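PDB 4IGB: LPXTG cell wall surface protein from Streptococcus gordonii, which is probably an adhesin attached to the streptococcal cell wall peptidoglycan and represented here by its N-terminal and N2 domains. Local coordinates for residues B[190-199]-B[281-289]; B[211-222]-B[262-273]. All coordinates share one frame; numbering follows the deposited sequence.

Contact 1. Residues B[190-199]-B[281-289]. With NA (sodium ion), chain M; SO4 (sulfate ion), chain J.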
loop_
_atom_site.group_PDB
_atom_site.type_symbol
_atom_site.label_atom_id
_atom_site.label_comp_id
_atom_site.label_asym_id
_atom_site.label_seq_id
_atom_site.Cartn_x
_atom_site.Cartn_y
_atom_site.Cartn_z
ATOM N N LEU B 190 -5.984 -5.021 -4.371
ATOM C CA LEU B 190 -5.498 -4.110 -3.332
ATOM C C LEU B 190 -4.589 -3.038 -3.898
ATOM O O LEU B 190 -3.779 -3.304 -4.783
ATOM C CB LEU B 190 -4.753 -4.884 -2.249
ATOM C CG LEU B 190 -5.528 -6.028 -1.592
ATOM C CD1 LEU B 190 -4.659 -6.767 -0.592
ATOM C CD2 LEU B 190 -6.812 -5.504 -0.924
ATOM N N LYS B 191 -4.717 -1.823 -3.373
ATOM C CA LYS B 191 -3.874 -0.714 -3.807
ATOM C C LYS B 191 -2.851 -0.387 -2.730
ATOM O O LYS B 191 -3.183 0.138 -1.661
ATOM C CB LYS B 191 -4.727 0.511 -4.168
ATOM C CG LYS B 191 -5.738 0.231 -5.288
ATOM C CD LYS B 191 -5.072 -0.254 -6.573
ATOM C CE LYS B 191 -6.132 -0.804 -7.526
ATOM N NZ LYS B 191 -5.539 -1.507 -8.702
ATOM N N LEU B 192 -1.598 -0.701 -3.018
ATOM C CA LEU B 192 -0.558 -0.570 -2.018
ATOM C C LEU B 192 -0.452 0.865 -1.547
ATOM O O LEU B 192 -0.391 1.775 -2.350
ATOM C CB LEU B 192 0.790 -0.993 -2.590
ATOM C CG LEU B 192 1.940 -0.769 -1.622
ATOM C CD1 LEU B 192 1.769 -1.638 -0.370
ATOM C CD2 LEU B 192 3.283 -1.048 -2.316
ATOM N N VAL B 193 -0.395 1.056 -0.238
ATOM C CA VAL B 193 -0.129 2.374 0.318
ATOM C C VAL B 193 1.201 2.402 1.056
ATOM O O VAL B 193 1.562 1.456 1.768
ATOM C CB VAL B 193 -1.264 2.838 1.255
ATOM C CG1 VAL B 193 -0.861 4.096 2.030
ATOM C CG2 VAL B 193 -2.531 3.061 0.454
ATOM N N MET B 194 1.945 3.479 0.852
ATOM C CA MET B 194 3.161 3.714 1.612
ATOM C C MET B 194 3.069 5.058 2.323
ATOM O O MET B 194 2.434 5.992 1.827
ATOM C CB MET B 194 4.385 3.662 0.714
ATOM C CG MET B 194 4.742 2.236 0.251
ATOM S SD MET B 194 6.394 2.105 -0.479
ATOM C CE MET B 194 7.417 2.206 0.992
ATOM N N LYS B 195 3.697 5.154 3.485
ATOM C CA LYS B 195 3.656 6.394 4.250
ATOM C C LYS B 195 5.035 6.735 4.815
ATOM O O LYS B 195 5.320 6.463 5.974
ATOM C CB LYS B 195 2.620 6.287 5.368
ATOM C CG LYS B 195 2.488 7.559 6.217
ATOM C CD LYS B 195 1.430 7.395 7.297
ATOM C CE LYS B 195 1.797 6.324 8.294
ATOM N NZ LYS B 195 3.050 6.653 8.991
ATOM N N PRO B 196 5.902 7.327 3.989
ATOM C CA PRO B 196 7.232 7.694 4.488
ATOM C C PRO B 196 7.065 8.736 5.588
ATOM O O PRO B 196 6.213 9.613 5.445
ATOM C CB PRO B 196 7.896 8.368 3.285
ATOM C CG PRO B 196 7.004 8.132 2.120
ATOM C CD PRO B 196 5.635 7.863 2.645
ATOM N N THR B 197 7.856 8.655 6.650
ATOM C CA THR B 197 7.814 9.669 7.701
ATOM C C THR B 197 9.217 10.106 8.088
ATOM O O THR B 197 10.198 9.422 7.804
ATOM C CB THR B 197 7.121 9.143 8.969
ATOM O OG1 THR B 197 7.883 8.057 9.499
ATOM C CG2 THR B 197 5.715 8.666 8.656
ATOM N N ASP B 198 9.313 11.257 8.740
ATOM C CA ASP B 198 10.583 11.678 9.306
ATOM C C ASP B 198 11.673 11.807 8.268
ATOM O O ASP B 198 12.834 11.493 8.541
ATOM C CB ASP B 198 11.061 10.711 10.405
ATOM C CG ASP B 198 12.161 11.331 11.265
ATOM O OD1 ASP B 198 12.090 12.563 11.482
ATOM O OD2 ASP B 198 13.097 10.621 11.687
ATOM N N ILE B 199 11.316 12.287 7.083
ATOM C CA ILE B 199 12.328 12.579 6.077
ATOM C C ILE B 199 12.941 13.941 6.400
ATOM O O ILE B 199 12.409 14.970 5.965
ATOM C CB ILE B 199 11.735 12.633 4.666
ATOM C CG1 ILE B 199 10.941 11.352 4.388
ATOM C CG2 ILE B 199 12.851 12.892 3.626
ATOM C CD1 ILE B 199 11.698 10.091 4.736
ATOM N N ALA B 281 15.510 5.498 7.426
ATOM C CA ALA B 281 14.086 5.724 7.592
ATOM C C ALA B 281 13.367 4.395 7.760
ATOM O O ALA B 281 13.867 3.340 7.356
ATOM C CB ALA B 281 13.517 6.491 6.392
ATOM N N VAL B 282 12.181 4.459 8.342
ATOM C CA VAL B 282 11.451 3.263 8.717
ATOM C C VAL B 282 10.164 3.226 7.912
ATOM O O VAL B 282 9.490 4.251 7.758
ATOM C CB VAL B 282 11.138 3.260 10.238
ATOM C CG1 VAL B 282 10.358 2.024 10.627
ATOM C CG2 VAL B 282 12.420 3.342 11.041
ATOM N N PHE B 283 9.825 2.048 7.405
ATOM C CA PHE B 283 8.671 1.902 6.535
ATOM C C PHE B 283 7.807 0.719 6.920
ATOM O O PHE B 283 8.313 -0.340 7.298
ATOM C CB PHE B 283 9.116 1.679 5.092
ATOM C CG PHE B 283 10.039 2.733 4.572
ATOM C CD1 PHE B 283 9.539 3.856 3.936
ATOM C CD2 PHE B 283 11.409 2.591 4.706
ATOM C CE1 PHE B 283 10.394 4.837 3.449
ATOM C CE2 PHE B 283 12.274 3.552 4.224
ATOM C CZ PHE B 283 11.767 4.683 3.589
ATOM N N GLY B 284 6.501 0.893 6.775
ATOM C CA GLY B 284 5.579 -0.228 6.785
ATOM C C GLY B 284 4.900 -0.318 5.437
ATOM O O GLY B 284 5.137 0.515 4.569
ATOM N N LEU B 285 4.056 -1.322 5.240
ATOM C CA LEU B 285 3.241 -1.359 4.039
ATOM C C LEU B 285 1.787 -1.381 4.464
ATOM O O LEU B 285 1.435 -2.012 5.451
ATOM C CB LEU B 285 3.568 -2.566 3.164
ATOM C CG LEU B 285 5.015 -2.721 2.700
ATOM C CD1 LEU B 285 5.148 -4.026 1.916
ATOM C CD2 LEU B 285 5.425 -1.545 1.838
ATOM N N TYR B 286 0.940 -0.685 3.715
ATOM C CA TYR B 286 -0.431 -0.486 4.157
ATOM C C TYR B 286 -1.432 -0.707 3.027
ATOM O O TYR B 286 -1.068 -0.762 1.845
ATOM C CB TYR B 286 -0.618 0.939 4.660
ATOM C CG TYR B 286 0.398 1.442 5.662
ATOM C CD1 TYR B 286 0.085 1.524 7.018
ATOM C CD2 TYR B 286 1.657 1.875 5.255
ATOM C CE1 TYR B 286 1.008 1.996 7.943
ATOM C CE2 TYR B 286 2.586 2.362 6.180
ATOM C CZ TYR B 286 2.252 2.410 7.518
ATOM O OH TYR B 286 3.171 2.890 8.427
ATOM N N ILE B 287 -2.697 -0.823 3.413
ATOM C CA ILE B 287 -3.803 -0.567 2.514
ATOM C C ILE B 287 -4.861 0.203 3.281
ATOM O O ILE B 287 -4.914 0.168 4.522
ATOM C CB ILE B 287 -4.469 -1.856 1.968
ATOM C CG1 ILE B 287 -4.980 -2.722 3.121
ATOM C CG2 ILE B 287 -3.520 -2.628 1.063
ATOM C CD1 ILE B 287 -5.876 -3.872 2.669
ATOM N N GLU B 288 -5.712 0.891 2.536
ATOM C CA GLU B 288 -6.841 1.582 3.130
ATOM C C GLU B 288 -7.911 0.569 3.501
ATOM O O GLU B 288 -7.876 -0.569 3.037
ATOM C CB GLU B 288 -7.355 2.645 2.161
ATOM C CG GLU B 288 -6.294 3.709 1.899
ATOM C CD GLU B 288 -6.485 4.437 0.580
ATOM O OE1 GLU B 288 -7.048 5.551 0.620
ATOM O OE2 GLU B 288 -6.071 3.899 -0.490
ATOM N N LYS B 289 -8.843 0.977 4.356
ATOM C CA LYS B 289 -9.846 0.064 4.916
ATOM C C LYS B 289 -11.223 0.226 4.309
ATOM O O LYS B 289 -11.785 1.319 4.316
ATOM C CB LYS B 289 -9.991 0.292 6.427
ATOM C CG LYS B 289 -9.043 -0.500 7.305
ATOM C CD LYS B 289 -9.469 -0.410 8.771
ATOM C CE LYS B 289 -8.344 -0.840 9.697
ATOM N NZ LYS B 289 -8.664 -0.568 11.134
HETATM NA NA NA M . 13.733 13.319 13.419
HETATM S S SO4 J . 1.961 3.748 11.732
HETATM O O1 SO4 J . 2.012 5.188 11.976
HETATM O O2 SO4 J . 2.963 3.391 10.742
HETATM O O3 SO4 J . 0.626 3.398 11.250
HETATM O O4 SO4 J . 2.265 3.024 12.967
HETATM O O HOH W 1 -5.518 1.102 -0.362
HETATM O O HOH W 2 5.602 3.321 4.318
HETATM O O HOH W 3 5.564 3.618 7.385
HETATM O O HOH W 4 9.925 6.467 6.376
HETATM O O HOH W 5 11.349 7.020 9.308
HETATM O O HOH W 6 7.355 5.380 9.061
HETATM O O HOH W 7 12.818 11.688 14.996
#
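Val-193 and Tyr-286 form the single antiparallel bridge between 190-199 and 281-289, a hydrogen-bonded pair. Val-193 N gives to Tyr-286 O at 2.8 Å, and Tyr-286 N returns a bond to Val-193 O. CB of Tyr-286 lies 4.0 Å from CB of Val-193. With CG anti to its carbonyl carbon (chi1 -50°), the ring runs forward along 190-199, from Val-193 toward Lys-195: Val-193 O sits at its edge, close to the ring plane, and CE2 then meets CB of Lys-195. At the tip, OH receives a proton from a water shared with Lys-195 O and Gly-284 N, and approaches O2 of a sulfate, probably from the crystallisation liquor, at a doubtful 2.4 Å, too short to be trusted in detail. The Lys-195 chain bends at its last two torsions, laying CE 3.7 Å from Tyr-286 OH; its NZ bonds Asn-255 and, weakly, the same sulfate. Met-194 places CE 4.0 Å from CD1 of Phe-283 and CG beside CD2 of Leu-285, while CD1 of Leu-192 touches CB of Leu-285.

On both sides of the bridge waters take over the pairing. Toward Thr-197, one joins Lys-195 N to Gly-284 O and another Thr-197 N to Val-282 O; toward Lys-191, a third takes a proton from Glu-288 N and gives to Lys-191 O. Past Thr-197, Asp-198 OD1 binds sodium at 2.6 Å, with Asp-200 and Thr-248 O completing the protein ligands. A single antiparallel bridge, extended by waters, thus joins outermost strand 193-194 of the mixed sheet to 280-287 of the six-stranded sheet in the N-terminal domain, close to its sodium site.

Contact 2. Residues B[211-222]-B[262-273]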
loop_
_atom_site.group_PDB
_atom_site.type_symbol
_atom_site.label_atom_id
_atom_site.label_comp_id
_atom_site.label_asym_id
_atom_site.label_seq_id
_atom_site.Cartn_x
_atom_site.Cartn_y
_atom_site.Cartn_z
ATOM N N PHE B 211 13.246 10.393 -0.113
ATOM C CA PHE B 211 12.384 9.281 -0.523
ATOM C C PHE B 211 11.898 9.578 -1.926
ATOM O O PHE B 211 11.521 10.721 -2.225
ATOM C CB PHE B 211 11.158 9.185 0.391
ATOM C CG PHE B 211 10.182 8.085 0.002
ATOM C CD1 PHE B 211 10.405 6.763 0.390
ATOM C CD2 PHE B 211 9.043 8.374 -0.724
ATOM C CE1 PHE B 211 9.500 5.748 0.038
ATOM C CE2 PHE B 211 8.136 7.375 -1.078
ATOM C CZ PHE B 211 8.368 6.057 -0.691
ATOM N N TYR B 212 11.900 8.574 -2.800
ATOM C CA TYR B 212 11.381 8.810 -4.132
ATOM C C TYR B 212 10.540 7.676 -4.685
ATOM O O TYR B 212 10.618 6.552 -4.220
ATOM C CB TYR B 212 12.493 9.181 -5.100
ATOM C CG TYR B 212 13.560 8.136 -5.346
ATOM C CD1 TYR B 212 14.779 8.186 -4.674
ATOM C CD2 TYR B 212 13.374 7.135 -6.298
ATOM C CE1 TYR B 212 15.766 7.253 -4.923
ATOM C CE2 TYR B 212 14.356 6.214 -6.564
ATOM C CZ TYR B 212 15.548 6.271 -5.876
ATOM O OH TYR B 212 16.526 5.337 -6.141
ATOM N N VAL B 213 9.722 8.001 -5.672
ATOM C CA VAL B 213 8.928 7.016 -6.374
ATOM C C VAL B 213 9.259 7.158 -7.842
ATOM O O VAL B 213 9.089 8.229 -8.417
ATOM C CB VAL B 213 7.439 7.270 -6.173
ATOM C CG1 VAL B 213 6.603 6.285 -6.989
ATOM C CG2 VAL B 213 7.092 7.206 -4.684
ATOM N N LYS B 214 9.766 6.088 -8.435
ATOM C CA LYS B 214 10.033 6.052 -9.870
ATOM C C LYS B 214 8.720 6.003 -10.651
ATOM O O LYS B 214 7.747 5.428 -10.177
ATOM C CB LYS B 214 10.910 4.841 -10.207
ATOM C CG LYS B 214 12.382 5.050 -9.812
ATOM C CD LYS B 214 13.147 3.748 -9.771
ATOM C CE LYS B 214 13.223 3.047 -11.138
ATOM N NZ LYS B 214 13.716 1.626 -10.941
ATOM N N ASN B 215 8.680 6.636 -11.826
ATOM C CA ASN B 215 7.478 6.603 -12.652
ATOM C C ASN B 215 6.266 7.104 -11.847
ATOM O O ASN B 215 5.133 6.630 -11.988
ATOM C CB ASN B 215 7.271 5.170 -13.145
ATOM C CG ASN B 215 6.535 5.090 -14.460
ATOM O OD1 ASN B 215 5.940 4.052 -14.783
ATOM N ND2 ASN B 215 6.567 6.172 -15.232
ATOM N N TYR B 216 6.530 8.085 -11.001
ATOM C CA TYR B 216 5.548 8.577 -10.032
ATOM C C TYR B 216 4.151 8.847 -10.590
ATOM O O TYR B 216 3.175 8.269 -10.115
ATOM C CB TYR B 216 6.115 9.825 -9.351
ATOM C CG TYR B 216 5.150 10.608 -8.493
ATOM C CD1 TYR B 216 4.424 9.991 -7.479
ATOM C CD2 TYR B 216 5.012 11.986 -8.657
ATOM C CE1 TYR B 216 3.558 10.719 -6.673
ATOM C CE2 TYR B 216 4.155 12.724 -7.855
ATOM C CZ TYR B 216 3.432 12.089 -6.863
ATOM O OH TYR B 216 2.588 12.821 -6.061
ATOM N N GLN B 217 4.055 9.723 -11.595
ATOM C CA GLN B 217 2.762 10.161 -12.104
ATOM C C GLN B 217 2.051 9.040 -12.867
ATOM O O GLN B 217 0.822 9.031 -12.970
ATOM C CB GLN B 217 2.906 11.415 -12.992
ATOM C CG GLN B 217 3.379 12.674 -12.268
ATOM C CD GLN B 217 4.892 12.906 -12.398
ATOM O OE1 GLN B 217 5.675 11.960 -12.509
ATOM N NE2 GLN B 217 5.297 14.173 -12.402
ATOM N N ASN B 218 2.816 8.101 -13.406
ATOM C CA ASN B 218 2.213 6.928 -14.052
ATOM C C ASN B 218 1.792 5.830 -13.071
ATOM O O ASN B 218 0.941 5.012 -13.391
ATOM C CB ASN B 218 3.155 6.326 -15.100
ATOM C CG ASN B 218 3.246 7.173 -16.362
ATOM O OD1 ASN B 218 4.311 7.279 -16.977
ATOM N ND2 ASN B 218 2.129 7.783 -16.750
ATOM N N ASP B 219 2.375 5.819 -11.874
ATOM C CA ASP B 219 2.202 4.673 -10.957
ATOM C C ASP B 219 1.386 4.958 -9.703
ATOM O O ASP B 219 0.946 4.031 -9.015
ATOM C CB ASP B 219 3.557 4.115 -10.525
ATOM C CG ASP B 219 4.247 3.322 -11.627
ATOM O OD1 ASP B 219 3.648 3.149 -12.699
ATOM O OD2 ASP B 219 5.391 2.876 -11.407
ATOM N N VAL B 220 1.215 6.238 -9.385
ATOM C CA VAL B 220 0.520 6.611 -8.168
ATOM C C VAL B 220 -0.836 7.247 -8.480
ATOM O O VAL B 220 -0.956 8.105 -9.375
ATOM C CB VAL B 220 1.407 7.522 -7.274
ATOM C CG1 VAL B 220 0.625 8.074 -6.109
ATOM C CG2 VAL B 220 2.588 6.732 -6.772
ATOM N N ASN B 221 -1.844 6.799 -7.742
ATOM C CA ASN B 221 -3.203 7.301 -7.876
ATOM C C ASN B 221 -3.451 8.521 -6.990
ATOM O O ASN B 221 -4.065 9.491 -7.430
ATOM C CB ASN B 221 -4.209 6.202 -7.527
ATOM C CG ASN B 221 -5.662 6.682 -7.622
ATOM O OD1 ASN B 221 -6.243 7.109 -6.636
ATOM N ND2 ASN B 221 -6.237 6.615 -8.805
ATOM N N LEU B 222 -2.959 8.485 -5.752
ATOM C CA LEU B 222 -3.223 9.578 -4.815
ATOM C C LEU B 222 -2.053 9.869 -3.883
ATOM O O LEU B 222 -1.507 8.961 -3.232
ATOM C CB LEU B 222 -4.500 9.280 -4.020
ATOM C CG LEU B 222 -4.970 10.231 -2.906
ATOM C CD1 LEU B 222 -4.992 11.655 -3.384
ATOM C CD2 LEU B 222 -6.361 9.852 -2.431
ATOM N N LEU B 262 0.935 7.818 0.104
ATOM C CA LEU B 262 0.849 7.519 -1.325
ATOM C C LEU B 262 0.039 6.247 -1.550
ATOM O O LEU B 262 0.359 5.185 -0.985
ATOM C CB LEU B 262 2.256 7.325 -1.903
ATOM C CG LEU B 262 3.260 8.478 -1.749
ATOM C CD1 LEU B 262 4.623 7.981 -1.340
ATOM C CD2 LEU B 262 3.382 9.253 -3.062
ATOM N N ARG B 263 -1.015 6.362 -2.349
ATOM C CA ARG B 263 -1.808 5.217 -2.767
ATOM C C ARG B 263 -1.463 4.887 -4.217
ATOM O O ARG B 263 -1.644 5.716 -5.102
ATOM C CB ARG B 263 -3.302 5.509 -2.640
ATOM C CG ARG B 263 -4.197 4.436 -3.295
ATOM C CD ARG B 263 -5.526 5.009 -3.724
ATOM N NE ARG B 263 -6.368 5.442 -2.605
ATOM C CZ ARG B 263 -7.419 6.245 -2.759
ATOM N NH1 ARG B 263 -7.723 6.704 -3.974
ATOM N NH2 ARG B 263 -8.164 6.589 -1.714
ATOM N N SER B 264 -0.917 3.696 -4.442
ATOM C CA SER B 264 -0.536 3.259 -5.787
ATOM C C SER B 264 -1.729 3.047 -6.724
ATOM O O SER B 264 -2.859 2.878 -6.285
ATOM C CB SER B 264 0.296 1.968 -5.723
ATOM O OG SER B 264 0.597 1.486 -7.030
ATOM N N ASN B 265 -1.461 3.063 -8.025
ATOM C CA ASN B 265 -2.420 2.569 -9.007
ATOM C C ASN B 265 -2.591 1.051 -8.938
ATOM O O ASN B 265 -3.558 0.509 -9.486
ATOM C CB ASN B 265 -1.965 2.935 -10.431
ATOM C CG ASN B 265 -2.185 4.391 -10.753
ATOM O OD1 ASN B 265 -3.076 5.022 -10.188
ATOM N ND2 ASN B 265 -1.379 4.935 -11.666
ATOM N N SER B 266 -1.641 0.358 -8.305
ATOM C CA SER B 266 -1.641 -1.112 -8.345
ATOM C C SER B 266 -1.320 -1.705 -6.986
ATOM O O SER B 266 -1.327 -1.003 -5.966
ATOM C CB SER B 266 -0.626 -1.634 -9.370
ATOM O OG SER B 266 0.707 -1.358 -8.953
ATOM N N ASN B 267 -1.019 -2.997 -6.974
ATOM C CA ASN B 267 -0.607 -3.657 -5.742
ATOM C C ASN B 267 0.906 -3.508 -5.515
ATOM O O ASN B 267 1.478 -4.130 -4.622
ATOM C CB ASN B 267 -1.001 -5.131 -5.777
ATOM C CG ASN B 267 -0.357 -5.885 -6.957
ATOM O OD1 ASN B 267 -0.191 -5.331 -8.039
ATOM N ND2 ASN B 267 0.011 -7.135 -6.737
ATOM N N SER B 268 1.559 -2.687 -6.331
ATOM C CA SER B 268 2.992 -2.469 -6.146
ATOM C C SER B 268 3.441 -1.018 -6.233
ATOM O O SER B 268 2.716 -0.131 -6.699
ATOM C CB SER B 268 3.799 -3.288 -7.160
ATOM O OG SER B 268 3.534 -2.817 -8.453
ATOM N N MET B 269 4.678 -0.797 -5.824
ATOM C CA MET B 269 5.283 0.519 -5.922
ATOM C C MET B 269 6.788 0.348 -6.023
ATOM O O MET B 269 7.386 -0.409 -5.253
ATOM C CB MET B 269 4.925 1.367 -4.690
ATOM C CG MET B 269 5.188 2.862 -4.852
ATOM S SD MET B 269 4.475 3.904 -3.531
ATOM C CE MET B 269 2.791 3.324 -3.438
ATOM N N ASN B 270 7.395 1.034 -6.989
ATOM C CA ASN B 270 8.852 1.063 -7.099
ATOM C C ASN B 270 9.325 2.375 -6.491
ATOM O O ASN B 270 9.247 3.425 -7.121
ATOM C CB ASN B 270 9.277 0.924 -8.566
ATOM C CG ASN B 270 10.790 0.991 -8.767
ATOM O OD1 ASN B 270 11.301 1.134 -9.884
ATOM N ND2 ASN B 270 11.511 0.894 -7.668
ATOM N N PHE B 271 9.768 2.315 -5.243
ATOM C CA PHE B 271 10.235 3.498 -4.528
ATOM C C PHE B 271 11.737 3.454 -4.375
ATOM O O PHE B 271 12.398 2.506 -4.800
ATOM C CB PHE B 271 9.573 3.616 -3.147
ATOM C CG PHE B 271 9.964 2.513 -2.182
ATOM C CD1 PHE B 271 9.346 1.274 -2.236
ATOM C CD2 PHE B 271 10.956 2.721 -1.224
ATOM C CE1 PHE B 271 9.704 0.258 -1.342
ATOM C CE2 PHE B 271 11.312 1.715 -0.330
ATOM C CZ PHE B 271 10.685 0.485 -0.387
ATOM N N GLY B 272 12.284 4.497 -3.772
ATOM C CA GLY B 272 13.707 4.570 -3.558
ATOM C C GLY B 272 13.934 5.384 -2.303
ATOM O O GLY B 272 13.022 6.046 -1.806
ATOM N N TYR B 273 15.145 5.310 -1.777
ATOM C CA TYR B 273 15.522 6.072 -0.605
ATOM C C TYR B 273 16.988 6.378 -0.741
ATOM O O TYR B 273 17.775 5.493 -1.091
ATOM C CB TYR B 273 15.307 5.247 0.661
ATOM C CG TYR B 273 15.779 5.934 1.937
ATOM C CD1 TYR B 273 14.975 6.868 2.586
ATOM C CD2 TYR B 273 17.020 5.636 2.496
ATOM C CE1 TYR B 273 15.400 7.501 3.753
ATOM C CE2 TYR B 273 17.450 6.256 3.670
ATOM C CZ TYR B 273 16.640 7.192 4.287
ATOM O OH TYR B 273 17.059 7.805 5.446
HETATM O O HOH W 8 -1.562 7.805 -12.037
HETATM O O HOH W 9 1.473 1.306 -9.835
HETATM O O HOH W 10 6.350 2.942 -8.708
HETATM O O HOH W 11 4.463 0.079 -9.933
HETATM O O HOH W 12 -4.866 6.538 -11.352
#
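The Tyr-212 ring lies over Gly-272, whose CA stands 3.5 Å from the ring centroid, 14° off the normal, a CH-pi contact. Its chi1 of 63° holds CG between the backbone N and carbonyl carbon, folding the ring across the neighbouring strand, where glycine has no side chain in the way; the OH bonds Asp-173. The Phe-211 and Phe-271 rings are almost coplanar in tilt yet so displaced that they hardly overlap, with CE1 of Phe-211 3.6 Å from CD2 of Phe-271. CE2 of Phe-211 reaches CD1 of Leu-262, whose other methyl, CD2, touches CE1 of Tyr-216. The Arg-263 guanidinium carries CD2 of Leu-222 on one face; at its edge NH1 gives a 3.1 Å bond to OD1 of Asn-221, the two side chains running side by side. NE and NH1 also form salt bridges with Glu-288 and Asp-418, respectively.

Two antiparallel pairings share the contact. Strands 211-214 and 268-273 are neighbours in a large antiparallel sheet, whereas 220-222 and 262-264 belong to a second sheet; the type II turn at 213-216 and the short helix 216-219 carry the chain from one to the other. Asn-221 and Leu-222 both face Arg-263 in a classic beta bulge: Arg-263 O accepts from Asn-221 N and Leu-222 N.

Lys-214 bends at chi3 (63°), and its NZ hydrogen-bonds OD1 of Asn-270 at 2.7 Å, in the carbonyl plane on a lone pair, and forms a salt bridge with Asp-175. At the helix end Asp-219 O takes a nearly straight 2.8 Å bond from Asn-265 N, while Asn-265 ND2 binds Asn-218 O weakly.

From the N terminus the chain passes 190-199, then 211-222, and returns through 262-273 before reaching 281-289. Contact 2 closes an inner loop of 39 residues; contact 1 closes an outer one of 81 that encloses it entirely, so the two nest without crossing. Their centres are 11 Å apart and they touch directly: strand 193-194 neighbours 261-264 in the small mixed sheet, and Leu-192 O of contact 1 probably accepts a hydrogen bond from Ser-264 N of contact 2. Contact 2 couples that sheet to the eight-stranded antiparallel one through 268-274, while contact 1 joins it to the six-stranded sheet through 280-287, all within the N-terminal domain.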